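Local coordinates for protein aldo-keto reductase family 1 member C1 (Caenorhabditis elegans, PDB 1QWK) that probably works as an NADPH-dependent aldose reductase of the aldo-keto reductase family, at residues 22-27 against 261-266; 71-76 against 103-108; 249-254 against 277-282. All blocks are in the same frame, centred on the assembly; numbering follows the deposited sequence.

How the contacts relate
The three contacts give a worked example of how chemistry follows place in a barrel fold. Contact 1, nearest the centre of the chain, is partly buried and joins the loops that follow the first and last strands; backbone polar groups and two waters do much of its work. Contact 2 lies at the surface, where two loops leading into the strands are held by one arginine stacked on a tyrosine. Contact 3 is partly buried and mostly apolar, setting a helix against a later loop, again with an arginine at its centre. In sequence, one segment of contact 1 leads into helix 267-274 and one of contact 3 follows it, whereas the centres of contacts 2 and 3 are 28 Å apart.

Contact 1. Residues 22-27 against 261-266; sequences GTWQSS and LPKSIQ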
# COMPACT_ATOMS: atom_id res chain seq x y z
N GLY A 22 -4.31 5.32 -1.46
CA GLY A 22 -4.13 4.66 -0.18
C GLY A 22 -5.12 5.30 0.77
O GLY A 22 -5.13 6.52 0.92
N THR A 23 -5.97 4.49 1.41
CA THR A 23 -6.98 5.04 2.31
C THR A 23 -6.73 4.88 3.81
O THR A 23 -7.61 5.20 4.61
CB THR A 23 -8.38 4.42 2.00
OG1 THR A 23 -8.37 3.02 2.30
CG2 THR A 23 -8.74 4.62 0.53
N TRP A 24 -5.54 4.43 4.21
CA TRP A 24 -5.28 4.24 5.63
C TRP A 24 -5.39 5.50 6.49
O TRP A 24 -5.47 5.42 7.72
CB TRP A 24 -3.90 3.58 5.84
CG TRP A 24 -2.73 4.43 5.47
CD1 TRP A 24 -2.29 4.72 4.21
CD2 TRP A 24 -1.81 5.07 6.37
NE1 TRP A 24 -1.16 5.50 4.27
CE2 TRP A 24 -0.84 5.73 5.58
CE3 TRP A 24 -1.72 5.14 7.76
CZ2 TRP A 24 0.21 6.46 6.15
CZ3 TRP A 24 -0.68 5.87 8.33
CH2 TRP A 24 0.27 6.51 7.52
N GLN A 25 -5.39 6.67 5.85
CA GLN A 25 -5.49 7.94 6.56
C GLN A 25 -6.79 8.66 6.22
O GLN A 25 -6.84 9.89 6.23
CB GLN A 25 -4.32 8.85 6.18
CG GLN A 25 -3.05 8.61 6.98
CD GLN A 25 -3.20 9.06 8.42
OE1 GLN A 25 -3.60 10.19 8.69
NE2 GLN A 25 -2.86 8.18 9.36
N SER A 26 -7.84 7.90 5.91
CA SER A 26 -9.12 8.50 5.55
C SER A 26 -10.29 7.95 6.35
O SER A 26 -10.47 6.74 6.47
CB SER A 26 -9.40 8.28 4.06
OG SER A 26 -8.36 8.82 3.26
N SER A 27 -11.10 8.85 6.91
CA SER A 27 -12.27 8.46 7.68
C SER A 27 -13.37 8.14 6.66
O SER A 27 -13.26 8.50 5.49
CB SER A 27 -12.72 9.61 8.57
OG SER A 27 -13.14 10.71 7.78
N LEU A 261 1.17 3.79 -3.47
CA LEU A 261 -0.08 4.12 -2.79
C LEU A 261 -0.03 5.41 -1.98
O LEU A 261 -0.04 5.38 -0.75
CB LEU A 261 -0.47 2.98 -1.83
CG LEU A 261 -0.83 1.62 -2.43
CD1 LEU A 261 -1.09 0.61 -1.30
CD2 LEU A 261 -2.05 1.76 -3.32
N PRO A 262 0.05 6.57 -2.66
CA PRO A 262 0.09 7.85 -1.93
C PRO A 262 -1.16 7.98 -1.05
O PRO A 262 -2.27 7.68 -1.49
CB PRO A 262 0.14 8.88 -3.06
CG PRO A 262 -0.55 8.18 -4.20
CD PRO A 262 0.03 6.79 -4.11
N LYS A 263 -0.96 8.43 0.20
CA LYS A 263 -2.04 8.57 1.18
C LYS A 263 -2.83 9.88 1.16
O LYS A 263 -3.87 10.00 1.82
CB LYS A 263 -1.49 8.38 2.60
CG LYS A 263 -0.52 9.49 3.05
CD LYS A 263 -0.13 9.36 4.51
CE LYS A 263 0.84 10.46 4.94
NZ LYS A 263 1.20 10.37 6.39
N SER A 264 -2.34 10.87 0.42
CA SER A 264 -3.01 12.16 0.33
C SER A 264 -4.53 12.03 0.23
O SER A 264 -5.04 11.16 -0.48
CB SER A 264 -2.48 12.93 -0.88
OG SER A 264 -1.08 13.12 -0.78
N ILE A 265 -5.25 12.88 0.96
CA ILE A 265 -6.71 12.86 0.95
C ILE A 265 -7.27 14.18 0.43
O ILE A 265 -8.46 14.28 0.11
CB ILE A 265 -7.28 12.61 2.36
CG1 ILE A 265 -6.92 13.77 3.29
CG2 ILE A 265 -6.74 11.30 2.91
CD1 ILE A 265 -7.55 13.66 4.66
N GLN A 266 -6.42 15.20 0.37
CA GLN A 266 -6.82 16.51 -0.12
C GLN A 266 -6.94 16.48 -1.64
O GLN A 266 -6.07 15.93 -2.32
CB GLN A 266 -5.80 17.56 0.31
CG GLN A 266 -5.73 17.77 1.81
CD GLN A 266 -4.50 18.56 2.23
OE1 GLN A 266 -3.39 18.04 2.24
NE2 GLN A 266 -4.71 19.83 2.56
O HOH W 1 -5.71 8.05 3.45
O HOH W 2 1.04 5.75 1.83
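The indole of W24 meets the chain of K263 obliquely, while CG of Q25, its own neighbour in sequence, sits 3.6 Å above the ring plane and over the ring centre. K263 touches at two points: its CB approaches W24 NE1 at 3.3 Å, and its CD comes equally near W24 CZ2. CG of K263 is wedged between its backbone N and carbonyl carbon (chi1 67°), and from there the chain runs fully extended past the six-membered ring. Q25 and K263 run side by side in the same direction, CG of the one against CD of the other. The pyrrole nitrogen is engaged as well, since W24 NE1 donates to a water at 3.3 Å that in turn donates to L261 O at 2.8 Å.

Deeper in, G22 N bonds directly to P262 O (3.1 Å, 160° at the hydrogen). The backbones run so close here that a CB on G22 would clash with L261 O. A second water ties the loops together with four bonds: it donates to G22 O and K263 O, accepts from Q25 N at 2.8 Å, and is bonded to S26 OG. That hydroxyl oxygen also lies against I265, an unusually short 3.0 Å from S26 OG to I265 CG2.

These loops follow strands 21-22 and 259-261, the first and last of the (β/α)8 barrel, so the contact belongs to the seam where the barrel closes. W24 also touches Y52, the predicted proton donor, and F299. In aldo-keto reductases this carboxyl-terminal rim of the strands holds the active site, and the P-K-S sequence after the eighth strand is a family signature; in relatives it lies near the NADPH phosphate.

Contact 2. Residues 71-76 against 103-108; sequences VKREEL and LQLEYV
NH2 of R73 is gripped from two directions: it donates to Y107 O at 3.0 Å and forms a salt bridge with D109 just beyond the segment. The bond to Y107 is reasonably straight, at 156°, and the acceptor oxygen lies in the guanidinium plane, although the donor itself stands above the plane of the carbonyl. The same residue supplies a second surface, for the ring of Y107 covers one face of the guanidinium. The two groups stack with centres 4.5 Å apart and planes tilted by 29°, and the nearest approach is R73 NH2 to Y107 CE1 at 3.3 Å. Y107 thus holds the arginine twice, by its carbonyl at the edge and by its ring over the face.

The other nitrogens have work of their own. R73 NE donates to a water at 3.1 Å, and this water also accepts a bond from E106 N. NH1 turns back to its own loop, where it makes a weak bond to L76 O, likewise in the guanidinium plane. The chain leaves the 3-10 turn with CG anti to the backbone N (chi1 170°) and then bends at chi2. L105 crosses it at about a right angle, with L105 CD2 3.5 Å from R73 NE. Together the bonds and the stack should fix the rotation of the guanidinium.

K148 makes a cation-pi contact with Y107. Q104, with its positive phi, is the C-prime residue of a Schellman motif ending helix 92-103, whose residues L96 and L100 are touched by V108. The contact therefore joins two neighbouring helix-to-strand loops at the amino-terminal end of the barrel: the 3-10 turn between helix 55-68 and strand 77-82, and the link from helix 92-103 into strand 110-113.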
# COMPACT_ATOMS: atom_id res chain seq x y z
N VAL A 71 -17.14 4.92 -14.25
CA VAL A 71 -16.38 3.71 -14.57
C VAL A 71 -17.24 2.48 -14.36
O VAL A 71 -18.34 2.56 -13.82
CB VAL A 71 -15.11 3.58 -13.67
CG1 VAL A 71 -14.08 4.62 -14.06
CG2 VAL A 71 -15.49 3.73 -12.21
N LYS A 72 -16.72 1.34 -14.81
CA LYS A 72 -17.40 0.06 -14.64
C LYS A 72 -16.56 -0.72 -13.64
O LYS A 72 -15.37 -0.45 -13.48
CB LYS A 72 -17.45 -0.70 -15.96
CG LYS A 72 -18.37 -0.08 -16.99
CD LYS A 72 -18.42 -0.91 -18.26
CE LYS A 72 -19.46 -0.37 -19.23
NZ LYS A 72 -20.82 -0.39 -18.62
N ARG A 73 -17.17 -1.69 -12.96
CA ARG A 73 -16.47 -2.51 -11.98
C ARG A 73 -15.17 -3.08 -12.52
O ARG A 73 -14.13 -3.01 -11.86
CB ARG A 73 -17.36 -3.68 -11.53
CG ARG A 73 -16.62 -4.72 -10.69
CD ARG A 73 -16.26 -4.16 -9.33
NE ARG A 73 -15.49 -5.09 -8.50
CZ ARG A 73 -14.17 -5.22 -8.53
NH1 ARG A 73 -13.44 -4.48 -9.36
NH2 ARG A 73 -13.56 -6.06 -7.71
N GLU A 74 -15.23 -3.64 -13.72
CA GLU A 74 -14.07 -4.25 -14.35
C GLU A 74 -12.90 -3.29 -14.54
O GLU A 74 -11.76 -3.73 -14.66
CB GLU A 74 -14.46 -4.84 -15.71
CG GLU A 74 -13.49 -5.87 -16.26
CD GLU A 74 -13.55 -7.18 -15.49
OE1 GLU A 74 -14.63 -7.82 -15.50
OE2 GLU A 74 -12.53 -7.58 -14.89
N GLU A 75 -13.18 -2.00 -14.56
CA GLU A 75 -12.14 -0.99 -14.75
C GLU A 75 -11.45 -0.59 -13.45
O GLU A 75 -10.43 0.09 -13.48
CB GLU A 75 -12.74 0.27 -15.39
CG GLU A 75 -13.24 0.08 -16.80
CD GLU A 75 -13.86 1.34 -17.35
OE1 GLU A 75 -14.88 1.80 -16.80
OE2 GLU A 75 -13.32 1.89 -18.34
N LEU A 76 -12.01 -1.02 -12.33
CA LEU A 76 -11.45 -0.69 -11.02
C LEU A 76 -10.75 -1.88 -10.38
O LEU A 76 -11.21 -3.02 -10.49
CB LEU A 76 -12.54 -0.18 -10.08
CG LEU A 76 -13.18 1.17 -10.39
CD1 LEU A 76 -14.28 1.45 -9.37
CD2 LEU A 76 -12.13 2.27 -10.35
N LEU A 103 -18.09 -3.70 1.05
CA LEU A 103 -17.67 -3.11 -0.22
C LEU A 103 -18.73 -3.24 -1.30
O LEU A 103 -18.65 -2.58 -2.34
CB LEU A 103 -16.37 -3.77 -0.69
CG LEU A 103 -15.12 -3.42 0.11
CD1 LEU A 103 -13.99 -4.39 -0.24
CD2 LEU A 103 -14.71 -1.98 -0.18
N GLN A 104 -19.73 -4.08 -1.04
CA GLN A 104 -20.81 -4.34 -1.99
C GLN A 104 -20.23 -4.91 -3.29
O GLN A 104 -20.65 -4.54 -4.39
CB GLN A 104 -21.58 -3.05 -2.29
CG GLN A 104 -22.29 -2.46 -1.08
CD GLN A 104 -23.20 -1.29 -1.45
OE1 GLN A 104 -24.18 -1.46 -2.19
NE2 GLN A 104 -22.89 -0.11 -0.94
N LEU A 105 -19.26 -5.80 -3.15
CA LEU A 105 -18.61 -6.42 -4.30
C LEU A 105 -18.76 -7.94 -4.24
O LEU A 105 -18.97 -8.51 -3.17
CB LEU A 105 -17.13 -6.06 -4.34
CG LEU A 105 -16.76 -4.58 -4.42
CD1 LEU A 105 -15.25 -4.43 -4.27
CD2 LEU A 105 -17.25 -3.99 -5.73
N GLU A 106 -18.63 -8.59 -5.40
CA GLU A 106 -18.73 -10.04 -5.46
C GLU A 106 -17.35 -10.66 -5.27
O GLU A 106 -17.22 -11.84 -4.94
CB GLU A 106 -19.32 -10.47 -6.80
CG GLU A 106 -20.75 -9.97 -7.03
CD GLU A 106 -21.70 -10.41 -5.93
OE1 GLU A 106 -21.82 -11.63 -5.70
OE2 GLU A 106 -22.35 -9.53 -5.30
N TYR A 107 -16.32 -9.84 -5.45
CA TYR A 107 -14.93 -10.28 -5.31
C TYR A 107 -14.01 -9.07 -5.23
O TYR A 107 -14.40 -7.97 -5.61
CB TYR A 107 -14.53 -11.14 -6.51
CG TYR A 107 -14.51 -10.39 -7.82
CD1 TYR A 107 -13.39 -9.63 -8.20
CD2 TYR A 107 -15.61 -10.40 -8.68
CE1 TYR A 107 -13.37 -8.91 -9.39
CE2 TYR A 107 -15.61 -9.67 -9.87
CZ TYR A 107 -14.49 -8.93 -10.22
OH TYR A 107 -14.48 -8.21 -11.40
N VAL A 108 -12.80 -9.27 -4.73
CA VAL A 108 -11.82 -8.19 -4.69
C VAL A 108 -10.71 -8.60 -5.65
O VAL A 108 -10.51 -9.79 -5.91
CB VAL A 108 -11.22 -7.96 -3.27
CG1 VAL A 108 -12.28 -7.36 -2.35
CG2 VAL A 108 -10.68 -9.26 -2.70
O HOH W 3 -17.66 -7.19 -7.84

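Contact 3. Residues 249-254 against 277-282; sequences LLRYAL and FDFSLT
The side chains of R251 and F279 run antiparallel alongside each other, the methylene chain of the arginine lying across one face of the phenyl ring. R251 CG stands 4.0 Å from the F279 ring centroid and 23° off its normal, a CH-pi contact, and R251 CB touches F279 CZ at 3.5 Å. CG is anti to the backbone N (chi1 -168°), which carries the chain out from the helix towards the loop before it bends at chi2 and chi3.

The guanidinium then comes under the backbone of the loop. F279 O lies 3.2 Å above its plane, towards the rim, too poorly angled to accept a hydrogen bond from R251 NE. The charged end is held instead by D255, in a salt bridge from NE, and by V276 O, bonded to NH1. The D255 carboxylate oxygen that takes NE also accepts L281 N, and so connects the arginine to the loop backbone.

F277 stands almost perpendicular to the guanidinium, with planes 88° apart, and its CD1 is 3.9 Å from R251 NH1, near the guanidinium plane. Farther along the same ring, F277 CE1 meets L254 CD1 at 4.3 Å. On the other flank of R251, L281 turns its side chain to the helix: L281 CG packs against R251 CG at 3.9 Å, and L281 CD1 lies 3.8 Å from Y252 CA. An alanine in place of R251 would probably open a gap over the F279 face and leave D255 and V276 O without their guanidinium partner.

Helix 245-255 is thus covered on one side by the connection between helices 267-274 and 283-289. L281 continues onto L237 of helix 232-241 and L289 of helix 283-289, while L250, A253 and L254 pack on I260 of strand 259-261.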
# COMPACT_ATOMS: atom_id res chain seq x y z
N LEU A 249 9.53 11.80 -5.64
CA LEU A 249 9.57 10.64 -4.74
C LEU A 249 8.68 9.51 -5.25
O LEU A 249 9.03 8.33 -5.13
CB LEU A 249 9.12 11.04 -3.33
CG LEU A 249 10.08 11.94 -2.55
CD1 LEU A 249 9.49 12.25 -1.19
CD2 LEU A 249 11.44 11.25 -2.40
N LEU A 250 7.54 9.85 -5.82
CA LEU A 250 6.64 8.84 -6.36
C LEU A 250 7.26 8.19 -7.60
O LEU A 250 7.22 6.97 -7.75
CB LEU A 250 5.28 9.45 -6.71
CG LEU A 250 4.52 10.04 -5.52
CD1 LEU A 250 3.20 10.64 -5.99
CD2 LEU A 250 4.27 8.95 -4.48
N ARG A 251 7.85 9.01 -8.47
CA ARG A 251 8.47 8.49 -9.68
C ARG A 251 9.66 7.60 -9.31
O ARG A 251 9.95 6.62 -9.98
CB ARG A 251 8.93 9.63 -10.60
CG ARG A 251 9.33 9.17 -11.99
CD ARG A 251 8.12 8.68 -12.79
NE ARG A 251 8.45 7.54 -13.63
CZ ARG A 251 7.61 6.94 -14.47
NH1 ARG A 251 6.36 7.37 -14.59
NH2 ARG A 251 8.01 5.89 -15.17
N TYR A 252 10.34 7.96 -8.22
CA TYR A 252 11.48 7.18 -7.75
C TYR A 252 11.01 5.74 -7.49
O TYR A 252 11.61 4.79 -7.99
CB TYR A 252 12.03 7.77 -6.46
CG TYR A 252 12.94 6.83 -5.70
CD1 TYR A 252 14.25 6.61 -6.12
CD2 TYR A 252 12.47 6.12 -4.59
CE1 TYR A 252 15.08 5.71 -5.45
CE2 TYR A 252 13.29 5.22 -3.91
CZ TYR A 252 14.58 5.02 -4.35
OH TYR A 252 15.39 4.12 -3.68
N ALA A 253 9.95 5.60 -6.71
CA ALA A 253 9.42 4.27 -6.39
C ALA A 253 8.95 3.54 -7.65
O ALA A 253 9.17 2.34 -7.79
CB ALA A 253 8.29 4.39 -5.38
N LEU A 254 8.29 4.26 -8.55
CA LEU A 254 7.80 3.64 -9.78
C LEU A 254 8.95 3.08 -10.61
O LEU A 254 8.89 1.96 -11.10
CB LEU A 254 7.01 4.65 -10.61
CG LEU A 254 5.60 4.96 -10.12
CD1 LEU A 254 5.01 6.11 -10.92
CD2 LEU A 254 4.73 3.71 -10.25
N PHE A 277 3.44 10.80 -14.82
CA PHE A 277 3.63 10.00 -16.03
C PHE A 277 4.16 10.78 -17.23
O PHE A 277 4.17 10.27 -18.35
CB PHE A 277 2.31 9.32 -16.39
CG PHE A 277 1.83 8.35 -15.34
CD1 PHE A 277 2.51 7.15 -15.12
CD2 PHE A 277 0.71 8.64 -14.56
CE1 PHE A 277 2.09 6.26 -14.14
CE2 PHE A 277 0.28 7.75 -13.57
CZ PHE A 277 0.97 6.56 -13.36
N ASP A 278 4.64 12.00 -16.99
CA ASP A 278 5.18 12.82 -18.06
C ASP A 278 6.70 12.88 -18.03
O ASP A 278 7.31 13.70 -18.72
CB ASP A 278 4.60 14.23 -17.97
CG ASP A 278 4.98 14.93 -16.68
OD1 ASP A 278 5.31 14.23 -15.70
OD2 ASP A 278 4.93 16.18 -16.65
N PHE A 279 7.31 12.00 -17.23
CA PHE A 279 8.76 11.93 -17.13
C PHE A 279 9.16 10.60 -16.50
O PHE A 279 8.30 9.84 -16.06
CB PHE A 279 9.31 13.10 -16.28
CG PHE A 279 9.10 12.95 -14.79
CD1 PHE A 279 10.18 13.00 -13.92
CD2 PHE A 279 7.82 12.82 -14.26
CE1 PHE A 279 10.00 12.92 -12.53
CE2 PHE A 279 7.62 12.74 -12.87
CZ PHE A 279 8.72 12.80 -12.01
N SER A 280 10.46 10.31 -16.48
CA SER A 280 10.96 9.08 -15.89
C SER A 280 12.39 9.30 -15.39
O SER A 280 13.09 10.21 -15.83
CB SER A 280 10.96 7.94 -16.91
OG SER A 280 11.90 8.17 -17.94
N LEU A 281 12.80 8.45 -14.45
CA LEU A 281 14.13 8.54 -13.87
C LEU A 281 15.06 7.43 -14.37
O LEU A 281 14.68 6.26 -14.42
CB LEU A 281 14.03 8.48 -12.35
CG LEU A 281 13.19 9.58 -11.70
CD1 LEU A 281 13.24 9.43 -10.18
CD2 LEU A 281 13.71 10.94 -12.12
N THR A 282 16.27 7.82 -14.75
CA THR A 282 17.27 6.87 -15.24
C THR A 282 17.99 6.25 -14.05
O THR A 282 17.82 6.70 -12.92
CB THR A 282 18.33 7.58 -16.10
OG1 THR A 282 19.06 8.49 -15.28
CG2 THR A 282 17.67 8.35 -17.23